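Long-range contacts in putative glycoside hydrolase (Bacteroides thetaiotaomicron VPI-5482, PDB 3HBZ), which is of unproven function but binds calcium and sodium ions and may act in carbohydrate metabolism, perhaps as a glycoside hydrolase: residues R16-V21 with A47-L52; P146-A151 with V162-G167; A243-T248 with Y306-V311. All blocks are in the same frame, centred on the assembly; numbering follows the deposited sequence.

Contact 1: R16-V21 with A47-L52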
ATOM      1  N   ARG A  16      -4.541 -18.767   6.195  1.00 29.37           N
ATOM      2  CA  ARG A  16      -4.247 -19.542   5.020  1.00 31.06           C
ATOM      3  C   ARG A  16      -5.481 -20.297   4.565  1.00 31.59           C
ATOM      4  O   ARG A  16      -6.467 -20.343   5.305  1.00 30.01           O
ATOM      5  CB  ARG A  16      -3.070 -20.462   5.264  1.00 32.98           C
ATOM      6  CG  ARG A  16      -3.390 -21.677   6.037  1.00 38.97           C
ATOM      7  CD  ARG A  16      -2.124 -22.414   6.367  1.00 48.10           C
ATOM      8  NE  ARG A  16      -2.440 -23.762   6.821  1.00 60.63           N
ATOM      9  CZ  ARG A  16      -2.575 -24.833   6.039  1.00 59.60           C
ATOM     10  NH1 ARG A  16      -2.406 -24.764   4.719  1.00 59.13           N
ATOM     11  NH2 ARG A  16      -2.880 -25.992   6.601  1.00 66.06           N
ATOM     12  N   LEU A  17      -5.438 -20.790   3.317  1.00 28.71           N
ATOM     13  CA  LEU A  17      -6.524 -21.555   2.712  1.00 30.17           C
ATOM     14  C   LEU A  17      -5.992 -22.938   2.301  1.00 31.55           C
ATOM     15  O   LEU A  17      -5.375 -23.101   1.246  1.00 31.73           O
ATOM     16  CB  LEU A  17      -7.067 -20.855   1.485  1.00 29.06           C
ATOM     17  CG  LEU A  17      -7.870 -19.567   1.572  1.00 31.44           C
ATOM     18  CD1 LEU A  17      -8.154 -19.088   0.121  1.00 26.66           C
ATOM     19  CD2 LEU A  17      -9.155 -19.783   2.352  1.00 37.65           C
ATOM     20  N   PRO A  18      -6.208 -23.940   3.147  1.00 34.88           N
ATOM     21  CA  PRO A  18      -5.708 -25.288   2.846  1.00 34.60           C
ATOM     22  C   PRO A  18      -6.214 -25.761   1.475  1.00 33.75           C
ATOM     23  O   PRO A  18      -7.373 -25.580   1.159  1.00 34.09           O
ATOM     24  CB  PRO A  18      -6.310 -26.150   3.977  1.00 34.08           C
ATOM     25  CG  PRO A  18      -6.578 -25.231   5.091  1.00 37.36           C
ATOM     26  CD  PRO A  18      -6.870 -23.864   4.464  1.00 36.55           C
ATOM     27  N   GLY A  19      -5.332 -26.306   0.659  1.00 33.84           N
ATOM     28  CA  GLY A  19      -5.707 -26.766  -0.689  1.00 36.27           C
ATOM     29  C   GLY A  19      -5.967 -25.739  -1.793  1.00 35.64           C
ATOM     30  O   GLY A  19      -6.270 -26.142  -2.910  1.00 37.33           O
ATOM     31  N   VAL A  20      -5.854 -24.434  -1.501  1.00 34.21           N
ATOM     32  CA  VAL A  20      -5.928 -23.374  -2.534  1.00 32.44           C
ATOM     33  C   VAL A  20      -4.602 -22.619  -2.543  1.00 33.18           C
ATOM     34  O   VAL A  20      -4.099 -22.234  -1.475  1.00 36.78           O
ATOM     35  CB  VAL A  20      -7.081 -22.371  -2.229  1.00 33.97           C
ATOM     36  CG1 VAL A  20      -6.992 -21.084  -3.092  1.00 28.23           C
ATOM     37  CG2 VAL A  20      -8.423 -23.049  -2.374  1.00 38.26           C
ATOM     38  N   VAL A  21      -4.045 -22.379  -3.724  1.00 32.86           N
ATOM     39  CA  VAL A  21      -2.813 -21.598  -3.828  1.00 34.43           C
ATOM     40  C   VAL A  21      -3.220 -20.131  -3.819  1.00 32.42           C
ATOM     41  O   VAL A  21      -4.026 -19.673  -4.654  1.00 33.41           O
ATOM     42  CB  VAL A  21      -1.978 -21.910  -5.094  1.00 36.87           C
ATOM     43  CG1 VAL A  21      -0.607 -21.175  -5.033  1.00 37.09           C
ATOM     44  CG2 VAL A  21      -1.769 -23.433  -5.250  1.00 35.83           C
ATOM     45  N   ALA A  47     -12.603 -21.869   3.180  1.00 27.69           N
ATOM     46  CA  ALA A  47     -12.574 -22.185   4.597  1.00 23.94           C
ATOM     47  C   ALA A  47     -11.234 -21.724   5.185  1.00 26.23           C
ATOM     48  O   ALA A  47     -10.382 -22.542   5.535  1.00 24.59           O
ATOM     49  CB  ALA A  47     -12.798 -23.738   4.804  1.00 21.85           C
ATOM     50  N   PRO A  48     -11.042 -20.406   5.279  1.00 26.08           N
ATOM     51  CA  PRO A  48      -9.818 -19.861   5.863  1.00 25.77           C
ATOM     52  C   PRO A  48      -9.509 -20.439   7.256  1.00 25.32           C
ATOM     53  O   PRO A  48     -10.422 -20.610   8.103  1.00 24.04           O
ATOM     54  CB  PRO A  48     -10.094 -18.348   5.944  1.00 28.43           C
ATOM     55  CG  PRO A  48     -11.370 -18.089   5.172  1.00 27.53           C
ATOM     56  CD  PRO A  48     -12.063 -19.374   4.995  1.00 29.79           C
ATOM     57  N   GLU A  49      -8.239 -20.756   7.483  1.00 24.23           N
ATOM     58  CA  GLU A  49      -7.753 -21.167   8.811  1.00 27.78           C
ATOM     59  C   GLU A  49      -6.785 -20.137   9.373  1.00 28.72           C
ATOM     60  O   GLU A  49      -5.962 -19.582   8.635  1.00 27.75           O
ATOM     61  CB  GLU A  49      -7.076 -22.528   8.762  1.00 27.79           C
ATOM     62  CG  GLU A  49      -8.062 -23.602   8.534  1.00 42.08           C
ATOM     63  CD  GLU A  49      -7.426 -24.952   8.412  1.00 47.48           C
ATOM     64  OE1 GLU A  49      -6.197 -25.055   8.649  1.00 38.40           O
ATOM     65  OE2 GLU A  49      -8.175 -25.882   8.051  1.00 44.83           O
ATOM     66  N   PHE A  50      -6.917 -19.862  10.668  1.00 27.08           N
ATOM     67  CA  PHE A  50      -6.196 -18.769  11.293  1.00 25.79           C
ATOM     68  C   PHE A  50      -5.289 -19.302  12.409  1.00 27.87           C
ATOM     69  O   PHE A  50      -5.526 -20.388  12.980  1.00 25.33           O
ATOM     70  CB  PHE A  50      -7.165 -17.727  11.880  1.00 26.75           C
ATOM     71  CG  PHE A  50      -8.237 -17.293  10.927  1.00 24.16           C
ATOM     72  CD1 PHE A  50      -7.956 -16.385   9.911  1.00 29.39           C
ATOM     73  CD2 PHE A  50      -9.505 -17.869  10.967  1.00 29.93           C
ATOM     74  CE1 PHE A  50      -8.939 -16.008   8.985  1.00 24.57           C
ATOM     75  CE2 PHE A  50     -10.499 -17.473  10.063  1.00 31.04           C
ATOM     76  CZ  PHE A  50     -10.216 -16.532   9.078  1.00 29.04           C
ATOM     77  N   THR A  51      -4.251 -18.537  12.715  1.00 26.81           N
ATOM     78  CA  THR A  51      -3.632 -18.632  14.006  1.00 24.79           C
ATOM     79  C   THR A  51      -4.069 -17.398  14.786  1.00 26.48           C
ATOM     80  O   THR A  51      -4.379 -16.351  14.187  1.00 23.91           O
ATOM     81  CB  THR A  51      -2.108 -18.762  13.937  1.00 25.62           C
ATOM     82  OG1 THR A  51      -1.570 -17.607  13.279  1.00 25.50           O
ATOM     83  CG2 THR A  51      -1.688 -20.076  13.201  1.00 22.69           C
ATOM     84  N   LEU A  52      -4.117 -17.541  16.117  1.00 23.92           N
ATOM     85  CA  LEU A  52      -4.615 -16.512  17.013  1.00 21.63           C
ATOM     86  C   LEU A  52      -3.671 -16.280  18.150  1.00 23.42           C
ATOM     87  O   LEU A  52      -2.806 -17.109  18.472  1.00 22.56           O
ATOM     88  CB  LEU A  52      -5.968 -16.915  17.632  1.00 21.77           C
ATOM     89  CG  LEU A  52      -7.160 -17.265  16.734  1.00 32.27           C
ATOM     90  CD1 LEU A  52      -8.314 -17.859  17.621  1.00 22.15           C
ATOM     91  CD2 LEU A  52      -7.601 -16.052  15.856  1.00 25.34           C
TER
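The end of a two-stranded antiparallel sheet, strands 12-16 and 49-52, is closed where Arg16 pairs with Glu49 as a hydrogen-bonded antiparallel pair. Both backbone bonds of the pair are made: Arg16 N donates to Glu49 O (2.9 Å), and Glu49 N returns to Arg16 O (2.8 Å) with an N-H...O angle of 170°. On the face they share, the two side chains run side by side and point the same way. The opposite charges would probably attract, but no salt bridge forms: Arg16 NH2 stands 4.0 Å from Glu49 OE1, which lies well out of the guanidinium plane, and the two planar groups are 87° apart. Pro18 packs against both, its CG 3.4 Å from Glu49 OE2 and above one face of the Arg16 guanidinium, toward the rim. Leu17 turns its CD2 branch onto Pro48, 3.5 Å from Pro48 N. After the pair the chain leaves in a type II turn from Leu17 to Val20, closed by Val20 N to Leu17 O (3.1 Å). Phe50 of strand 49-52 packs on Ile33 of strand 32-36 and Ile58 of strand 57-59, so the small sheet lies against the neighbouring five-stranded sheet, and Leu17 adds a contact with Ile35.

Contact 2: P146-A151 with V162-G167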
ATOM      1  N   PRO A 146      -0.491  12.324   5.915  1.00 21.92           N
ATOM      2  CA  PRO A 146       0.257  12.601   4.686  1.00 23.30           C
ATOM      3  C   PRO A 146      -0.487  12.200   3.409  1.00 24.57           C
ATOM      4  O   PRO A 146      -0.226  12.770   2.331  1.00 23.84           O
ATOM      5  CB  PRO A 146       1.537  11.760   4.853  1.00 22.08           C
ATOM      6  CG  PRO A 146       1.683  11.615   6.360  1.00 21.98           C
ATOM      7  CD  PRO A 146       0.235  11.388   6.811  1.00 21.76           C
ATOM      8  N   THR A 147      -1.426  11.273   3.546  1.00 22.70           N
ATOM      9  CA  THR A 147      -2.122  10.702   2.414  1.00 23.72           C
ATOM     10  C   THR A 147      -3.631  10.876   2.669  1.00 25.92           C
ATOM     11  O   THR A 147      -4.158  10.317   3.628  1.00 27.34           O
ATOM     12  CB  THR A 147      -1.777   9.266   2.266  1.00 22.38           C
ATOM     13  OG1 THR A 147      -0.374   9.113   2.060  1.00 24.31           O
ATOM     14  CG2 THR A 147      -2.543   8.622   1.044  1.00 18.94           C
ATOM     15  N   PHE A 148      -4.299  11.684   1.838  1.00 24.68           N
ATOM     16  CA  PHE A 148      -5.750  11.902   1.969  1.00 24.09           C
ATOM     17  C   PHE A 148      -6.404  12.160   0.635  1.00 25.43           C
ATOM     18  O   PHE A 148      -5.748  12.188  -0.405  1.00 24.91           O
ATOM     19  CB  PHE A 148      -6.069  13.033   2.963  1.00 23.11           C
ATOM     20  CG  PHE A 148      -5.473  14.401   2.583  1.00 24.01           C
ATOM     21  CD1 PHE A 148      -4.138  14.695   2.866  1.00 28.49           C
ATOM     22  CD2 PHE A 148      -6.246  15.374   1.962  1.00 30.14           C
ATOM     23  CE1 PHE A 148      -3.584  15.916   2.545  1.00 23.99           C
ATOM     24  CE2 PHE A 148      -5.701  16.601   1.624  1.00 28.83           C
ATOM     25  CZ  PHE A 148      -4.372  16.885   1.920  1.00 24.45           C
ATOM     26  N   GLN A 149      -7.735  12.285   0.658  1.00 23.51           N
ATOM     27  CA  GLN A 149      -8.500  12.548  -0.554  1.00 23.68           C
ATOM     28  C   GLN A 149      -8.913  13.998  -0.631  1.00 24.18           C
ATOM     29  O   GLN A 149      -9.361  14.555   0.368  1.00 26.36           O
ATOM     30  CB  GLN A 149      -9.758  11.688  -0.559  1.00 23.51           C
ATOM     31  CG  GLN A 149     -10.507  11.671  -1.899  1.00 26.11           C
ATOM     32  CD  GLN A 149     -11.776  10.858  -1.838  1.00 30.67           C
ATOM     33  OE1 GLN A 149     -12.487  10.921  -0.844  1.00 26.90           O
ATOM     34  NE2 GLN A 149     -12.074  10.091  -2.904  1.00 25.91           N
ATOM     35  N   PHE A 150      -8.802  14.603  -1.803  1.00 25.39           N
ATOM     36  CA  PHE A 150      -9.084  16.042  -1.955  1.00 26.34           C
ATOM     37  C   PHE A 150     -10.237  16.204  -2.927  1.00 26.65           C
ATOM     38  O   PHE A 150     -10.268  15.500  -3.954  1.00 24.57           O
ATOM     39  CB  PHE A 150      -7.826  16.723  -2.507  1.00 25.87           C
ATOM     40  CG  PHE A 150      -7.988  18.175  -2.809  1.00 23.07           C
ATOM     41  CD1 PHE A 150      -8.425  19.064  -1.829  1.00 27.65           C
ATOM     42  CD2 PHE A 150      -7.671  18.668  -4.064  1.00 23.77           C
ATOM     43  CE1 PHE A 150      -8.551  20.440  -2.097  1.00 34.93           C
ATOM     44  CE2 PHE A 150      -7.784  20.051  -4.357  1.00 34.56           C
ATOM     45  CZ  PHE A 150      -8.226  20.942  -3.360  1.00 29.72           C
ATOM     46  N   ALA A 151     -11.164  17.120  -2.634  1.00 26.18           N
ATOM     47  CA  ALA A 151     -12.407  17.209  -3.408  1.00 27.30           C
ATOM     48  C   ALA A 151     -12.220  17.683  -4.840  1.00 29.25           C
ATOM     49  O   ALA A 151     -12.985  17.263  -5.721  1.00 25.59           O
ATOM     50  CB  ALA A 151     -13.547  18.075  -2.663  1.00 25.26           C
ATOM     51  N   VAL A 162       0.844  15.009   0.987  1.00 26.04           N
ATOM     52  CA  VAL A 162       1.452  16.184   1.602  1.00 26.90           C
ATOM     53  C   VAL A 162       2.487  15.730   2.644  1.00 24.87           C
ATOM     54  O   VAL A 162       2.160  15.024   3.531  1.00 26.87           O
ATOM     55  CB  VAL A 162       0.422  17.105   2.263  1.00 26.30           C
ATOM     56  CG1 VAL A 162       1.107  18.303   2.988  1.00 22.51           C
ATOM     57  CG2 VAL A 162      -0.583  17.657   1.243  1.00 22.87           C
ATOM     58  N   THR A 163       3.726  16.175   2.504  1.00 25.40           N
ATOM     59  CA  THR A 163       4.812  15.890   3.449  1.00 24.21           C
ATOM     60  C   THR A 163       4.554  16.642   4.743  1.00 23.02           C
ATOM     61  O   THR A 163       4.357  17.850   4.745  1.00 23.42           O
ATOM     62  CB  THR A 163       6.168  16.284   2.848  1.00 23.67           C
ATOM     63  OG1 THR A 163       6.373  15.506   1.650  1.00 22.44           O
ATOM     64  CG2 THR A 163       7.367  16.029   3.838  1.00 21.94           C
ATOM     65  N   ARG A 164       4.498  15.892   5.835  1.00 23.62           N
ATOM     66  CA  ARG A 164       4.082  16.415   7.127  1.00 24.23           C
ATOM     67  C   ARG A 164       5.224  16.364   8.121  1.00 24.19           C
ATOM     68  O   ARG A 164       6.085  15.460   8.051  1.00 22.19           O
ATOM     69  CB  ARG A 164       3.002  15.524   7.698  1.00 21.73           C
ATOM     70  CG  ARG A 164       1.768  15.471   6.850  1.00 29.37           C
ATOM     71  CD  ARG A 164       1.086  16.811   6.720  1.00 34.02           C
ATOM     72  NE  ARG A 164      -0.225  16.510   6.209  1.00 34.35           N
ATOM     73  CZ  ARG A 164      -1.352  17.164   6.464  1.00 29.32           C
ATOM     74  NH1 ARG A 164      -1.403  18.266   7.218  1.00 26.87           N
ATOM     75  NH2 ARG A 164      -2.455  16.680   5.924  1.00 25.54           N
ATOM     76  N   SER A 165       5.204  17.274   9.086  1.00 25.01           N
ATOM     77  CA  SER A 165       6.019  17.098  10.290  1.00 24.63           C
ATOM     78  C   SER A 165       5.487  15.924  11.118  1.00 24.70           C
ATOM     79  O   SER A 165       4.259  15.732  11.246  1.00 22.96           O
ATOM     80  CB  SER A 165       5.959  18.349  11.177  1.00 27.34           C
ATOM     81  OG  SER A 165       6.636  18.063  12.383  1.00 23.52           O
ATOM     82  N   THR A 166       6.402  15.150  11.705  1.00 21.91           N
ATOM     83  CA  THR A 166       6.036  14.070  12.629  1.00 22.70           C
ATOM     84  C   THR A 166       6.111  14.521  14.090  1.00 23.01           C
ATOM     85  O   THR A 166       5.981  13.699  15.011  1.00 21.79           O
ATOM     86  CB  THR A 166       6.989  12.911  12.484  1.00 23.60           C
ATOM     87  OG1 THR A 166       8.313  13.410  12.702  1.00 23.20           O
ATOM     88  CG2 THR A 166       6.886  12.304  11.122  1.00 23.54           C
ATOM     89  N   GLY A 167       6.372  15.815  14.308  1.00 23.23           N
ATOM     90  CA  GLY A 167       6.372  16.385  15.657  1.00 25.49           C
ATOM     91  C   GLY A 167       7.548  15.892  16.518  1.00 26.82           C
ATOM     92  O   GLY A 167       8.473  15.226  16.043  1.00 27.28           O
TER
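Pro146 meets Val162 where the beta hairpin of strands 147-150 and 158-165 is entered, within the putative carbohydrate metabolism domain. Its carbonyl oxygen accepts from Val162 N at 2.8 Å; the N-H...O angle of 168° makes the bond nearly straight, and the donor lies in the carbonyl plane. A second backbone approach runs beside it, a CA-H...O contact from Pro146 CA to Val162 O of 3.3 Å. The proline ring is used too: its CG meets CG of Arg164 at 3.9 Å, the two side chains crossing obliquely. Thr147 turns away from the partner segment, and its OG1 is bonded to Asn181 O of strand 177-183.

Phe148 comes back toward the partner, and its ring meets both Val162 and Arg164, chiefly through CE1. Val162 CG2 comes to the ring edge, near its plane, 3.7 Å from Phe148 CE1. Beyond Phe148 the strand pairs with the earlier part of its partner, Phe150 with Cys158 by backbone bonds, and Gln149 NE2 reaches Phe102 O.

Arg164 crosses Phe148 at about a right angle. Its chain is bent at chi2 (-63°), which swings CD out of an extended course. The guanidinium is held by the residues just ahead of Pro146: NH2 donates to the carbonyl oxygens of Asp143 and Tyr145, bonds that would limit its rotation. With the ring and guanidinium planes 56° apart, no stack forms, and the approach is oblique: Arg164 NH2 lies 3.6 Å from Phe148 CE1 and 4.0 Å from Phe148 CD1.

Contact 3: A243-T248 with Y306-V311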
ATOM      1  N   ALA A 243       6.944   3.006 -11.189  1.00 22.24           N
ATOM      2  CA  ALA A 243       6.358   1.671 -11.181  1.00 23.30           C
ATOM      3  C   ALA A 243       7.469   0.673 -11.441  1.00 27.39           C
ATOM      4  O   ALA A 243       8.468   0.997 -12.111  1.00 24.44           O
ATOM      5  CB  ALA A 243       5.227   1.525 -12.233  1.00 21.60           C
ATOM      6  N   ILE A 244       7.335  -0.510 -10.843  1.00 27.58           N
ATOM      7  CA  ILE A 244       8.323  -1.588 -10.990  1.00 27.33           C
ATOM      8  C   ILE A 244       7.576  -2.900 -11.263  1.00 28.37           C
ATOM      9  O   ILE A 244       6.420  -3.064 -10.889  1.00 29.05           O
ATOM     10  CB  ILE A 244       9.227  -1.712  -9.768  1.00 26.44           C
ATOM     11  CG1 ILE A 244       8.391  -1.940  -8.485  1.00 25.99           C
ATOM     12  CG2 ILE A 244      10.076  -0.470  -9.596  1.00 25.60           C
ATOM     13  CD1 ILE A 244       9.229  -2.071  -7.182  1.00 23.70           C
HETATM   14  N   MSE A 245       8.233  -3.781 -11.990  1.00 27.58           N
HETATM   15  CA  MSE A 245       7.811  -5.156 -12.203  1.00 25.64           C
HETATM   16  C   MSE A 245       9.004  -6.014 -11.794  1.00 26.16           C
HETATM   17  O   MSE A 245      10.156  -5.756 -12.218  1.00 24.77           O
HETATM   18  CB  MSE A 245       7.512  -5.403 -13.648  1.00 24.19           C
HETATM   19  CG  MSE A 245       6.801  -6.716 -13.876  1.00 31.78           C
HETATM   20 SE   MSE A 245       6.593  -7.013 -15.721  0.75 34.05          SE
HETATM   21  CE  MSE A 245       5.354  -8.541 -15.614  1.00 38.50           C
ATOM     22  N   TYR A 246       8.741  -6.998 -10.946  1.00 22.76           N
ATOM     23  CA  TYR A 246       9.760  -7.948 -10.528  1.00 25.39           C
ATOM     24  C   TYR A 246       9.215  -9.360 -10.389  1.00 25.35           C
ATOM     25  O   TYR A 246       8.032  -9.579 -10.147  1.00 26.92           O
ATOM     26  CB  TYR A 246      10.380  -7.504  -9.181  1.00 27.17           C
ATOM     27  CG  TYR A 246       9.382  -7.414  -8.051  1.00 24.81           C
ATOM     28  CD1 TYR A 246       8.596  -6.283  -7.859  1.00 24.17           C
ATOM     29  CD2 TYR A 246       9.191  -8.489  -7.172  1.00 24.54           C
ATOM     30  CE1 TYR A 246       7.682  -6.194  -6.783  1.00 24.86           C
ATOM     31  CE2 TYR A 246       8.248  -8.415  -6.109  1.00 26.80           C
ATOM     32  CZ  TYR A 246       7.518  -7.287  -5.914  1.00 27.15           C
ATOM     33  OH  TYR A 246       6.571  -7.289  -4.890  1.00 23.77           O
ATOM     34  N   GLU A 247      10.117 -10.316 -10.520  1.00 24.33           N
ATOM     35  CA  GLU A 247       9.815 -11.701 -10.333  1.00 24.40           C
ATOM     36  C   GLU A 247       9.872 -12.081  -8.830  1.00 25.79           C
ATOM     37  O   GLU A 247      10.841 -11.769  -8.140  1.00 26.80           O
ATOM     38  CB  GLU A 247      10.845 -12.535 -11.093  1.00 21.96           C
ATOM     39  CG  GLU A 247      10.535 -14.026 -10.991  1.00 25.41           C
ATOM     40  CD  GLU A 247      11.444 -14.891 -11.870  1.00 27.07           C
ATOM     41  OE1 GLU A 247      12.210 -14.324 -12.672  1.00 27.17           O
ATOM     42  OE2 GLU A 247      11.347 -16.138 -11.757  1.00 27.28           O
ATOM     43  N   THR A 248       8.830 -12.756  -8.347  1.00 24.69           N
ATOM     44  CA  THR A 248       8.778 -13.203  -6.967  1.00 25.12           C
ATOM     45  C   THR A 248       9.423 -14.581  -6.845  1.00 27.98           C
ATOM     46  O   THR A 248       9.641 -15.258  -7.825  1.00 27.68           O
ATOM     47  CB  THR A 248       7.337 -13.255  -6.442  1.00 25.17           C
ATOM     48  OG1 THR A 248       6.556 -14.074  -7.295  1.00 26.57           O
ATOM     49  CG2 THR A 248       6.715 -11.860  -6.400  1.00 22.20           C
ATOM     50  N   TYR A 306       5.107 -12.721 -11.457  1.00 23.03           N
ATOM     51  CA  TYR A 306       5.586 -11.321 -11.464  1.00 23.81           C
ATOM     52  C   TYR A 306       4.609 -10.446 -10.716  1.00 24.13           C
ATOM     53  O   TYR A 306       3.392 -10.641 -10.800  1.00 24.86           O
ATOM     54  CB  TYR A 306       5.785 -10.761 -12.901  1.00 26.76           C
ATOM     55  CG  TYR A 306       6.827 -11.496 -13.728  1.00 25.04           C
ATOM     56  CD1 TYR A 306       8.191 -11.217 -13.604  1.00 25.95           C
ATOM     57  CD2 TYR A 306       6.453 -12.467 -14.637  1.00 31.88           C
ATOM     58  CE1 TYR A 306       9.142 -11.896 -14.344  1.00 23.71           C
ATOM     59  CE2 TYR A 306       7.397 -13.138 -15.400  1.00 25.46           C
ATOM     60  CZ  TYR A 306       8.746 -12.847 -15.243  1.00 26.69           C
ATOM     61  OH  TYR A 306       9.676 -13.541 -15.987  1.00 23.98           O
ATOM     62  N   ASN A 307       5.164  -9.485  -9.977  1.00 23.56           N
ATOM     63  CA  ASN A 307       4.410  -8.461  -9.336  1.00 21.59           C
ATOM     64  C   ASN A 307       4.714  -7.134  -9.973  1.00 23.91           C
ATOM     65  O   ASN A 307       5.841  -6.880 -10.452  1.00 24.05           O
ATOM     66  CB  ASN A 307       4.806  -8.339  -7.854  1.00 21.34           C
ATOM     67  CG  ASN A 307       4.210  -9.423  -6.978  1.00 27.89           C
ATOM     68  OD1 ASN A 307       3.575 -10.367  -7.468  1.00 24.69           O
ATOM     69  ND2 ASN A 307       4.427  -9.293  -5.655  1.00 22.64           N
ATOM     70  N   VAL A 308       3.729  -6.247  -9.882  1.00 22.11           N
ATOM     71  CA  VAL A 308       3.902  -4.877 -10.269  1.00 23.83           C
ATOM     72  C   VAL A 308       3.544  -4.027  -9.077  1.00 22.96           C
ATOM     73  O   VAL A 308       2.587  -4.347  -8.346  1.00 24.67           O
ATOM     74  CB  VAL A 308       3.008  -4.484 -11.482  1.00 25.64           C
ATOM     75  CG1 VAL A 308       2.994  -2.945 -11.620  1.00 28.91           C
ATOM     76  CG2 VAL A 308       3.565  -5.143 -12.782  1.00 31.06           C
ATOM     77  N   ALA A 309       4.315  -2.956  -8.879  1.00 23.49           N
ATOM     78  CA  ALA A 309       3.983  -1.872  -7.954  1.00 24.69           C
ATOM     79  C   ALA A 309       3.958  -0.539  -8.679  1.00 26.75           C
ATOM     80  O   ALA A 309       4.769  -0.295  -9.591  1.00 25.74           O
ATOM     81  CB  ALA A 309       5.019  -1.796  -6.794  1.00 24.99           C
ATOM     82  N   ILE A 310       3.062   0.334  -8.231  1.00 23.17           N
ATOM     83  CA  ILE A 310       2.991   1.735  -8.629  1.00 23.52           C
ATOM     84  C   ILE A 310       3.155   2.510  -7.334  1.00 24.09           C
ATOM     85  O   ILE A 310       2.536   2.160  -6.302  1.00 25.29           O
ATOM     86  CB  ILE A 310       1.644   2.091  -9.279  1.00 24.21           C
ATOM     87  CG1 ILE A 310       1.466   1.378 -10.625  1.00 21.99           C
ATOM     88  CG2 ILE A 310       1.467   3.650  -9.457  1.00 25.50           C
ATOM     89  CD1 ILE A 310       0.010   1.339 -11.095  1.00 22.96           C
ATOM     90  N   VAL A 311       3.987   3.538  -7.380  1.00 24.29           N
ATOM     91  CA  VAL A 311       4.289   4.351  -6.208  1.00 24.69           C
ATOM     92  C   VAL A 311       4.278   5.844  -6.544  1.00 24.48           C
ATOM     93  O   VAL A 311       4.877   6.274  -7.577  1.00 25.70           O
ATOM     94  CB  VAL A 311       5.696   4.024  -5.666  1.00 28.79           C
ATOM     95  CG1 VAL A 311       5.927   4.830  -4.375  1.00 24.68           C
ATOM     96  CG2 VAL A 311       5.875   2.508  -5.450  1.00 24.18           C
TER
HETATM   97  O   HOH W   1      12.136 -13.294 -15.262  1.00 30.90           O
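Tyr306 OH is gripped by two groups, a water whose oxygen lies 2.6 Å from it, in the plane of the phenol ring, and the backbone N of Asp297. The same water donates to Glu247 OE1 at 2.8 Å and so joins the polar ends of Tyr306 and Glu247, while Lys300 forms a salt bridge with Glu247 OE2. Tyr306 also touches Glu247 directly, its CE1 3.7 Å from Glu247 CB.

Beneath these side chains runs an antiparallel ladder. Tyr246 O accepts from Asn307 N at 2.9 Å, with an N-H...O angle of 165°, and the CA-H of Tyr306 approaches the same oxygen, Tyr306 CA lying 3.3 Å from it. The reciprocal bond, Tyr246 N to Asn307 O, completes one hydrogen-bonded pair; Ile244 and Ala309 form the next, bonded both ways. The short strand segments run at 161° to each other.

On the face bearing Tyr246, CB of Asn307 makes a CH-pi contact, 3.9 Å from the ring centroid and 26° off the normal. The tyrosine OH bonds to Phe202 O, tying the ladder to strand 200-205. An alanine in place of Tyr246 would probably leave Asn307 CB without its aromatic cover and Phe202 O without this donor.

The other face carries Met245, a selenomethionine, beside Tyr306. CE of Met245 presses on Tyr306 CB at 3.5 Å, while its SE approaches the ring obliquely, 5.4 Å from the centroid of Tyr306, a Met-aromatic contact.

Helix 298-303 borders this face, Leu301 touching both Met245 and Tyr306. Strand 240-247 is flanked by strand 266-271 and strand 306-313, and the latter continues the pairing to strands 200-205 and 177-183.

Overall arrangement
The contacts follow one another along the chain, each closing before the next opens. Contact 1 belongs to a separate small sheet in the N-terminal part, whereas contacts 2 and 3 both belong to the strand framework of the putative carbohydrate metabolism domain: strand 177-183 pairs with strand 158-165 of contact 2 and with strand 306-313 of contact 3. Their centres are 25 Å apart, on opposite sides of the chain's centre. Contact 1 is centred 26 Å from contact 3 and 36 Å from contact 2, and none of the three touch. The side chain of Phe148 in contact 2 lies about 10 Å from that of Lys157, a calcium-binding residue; contacts 1 and 3 are away from the known metal sites.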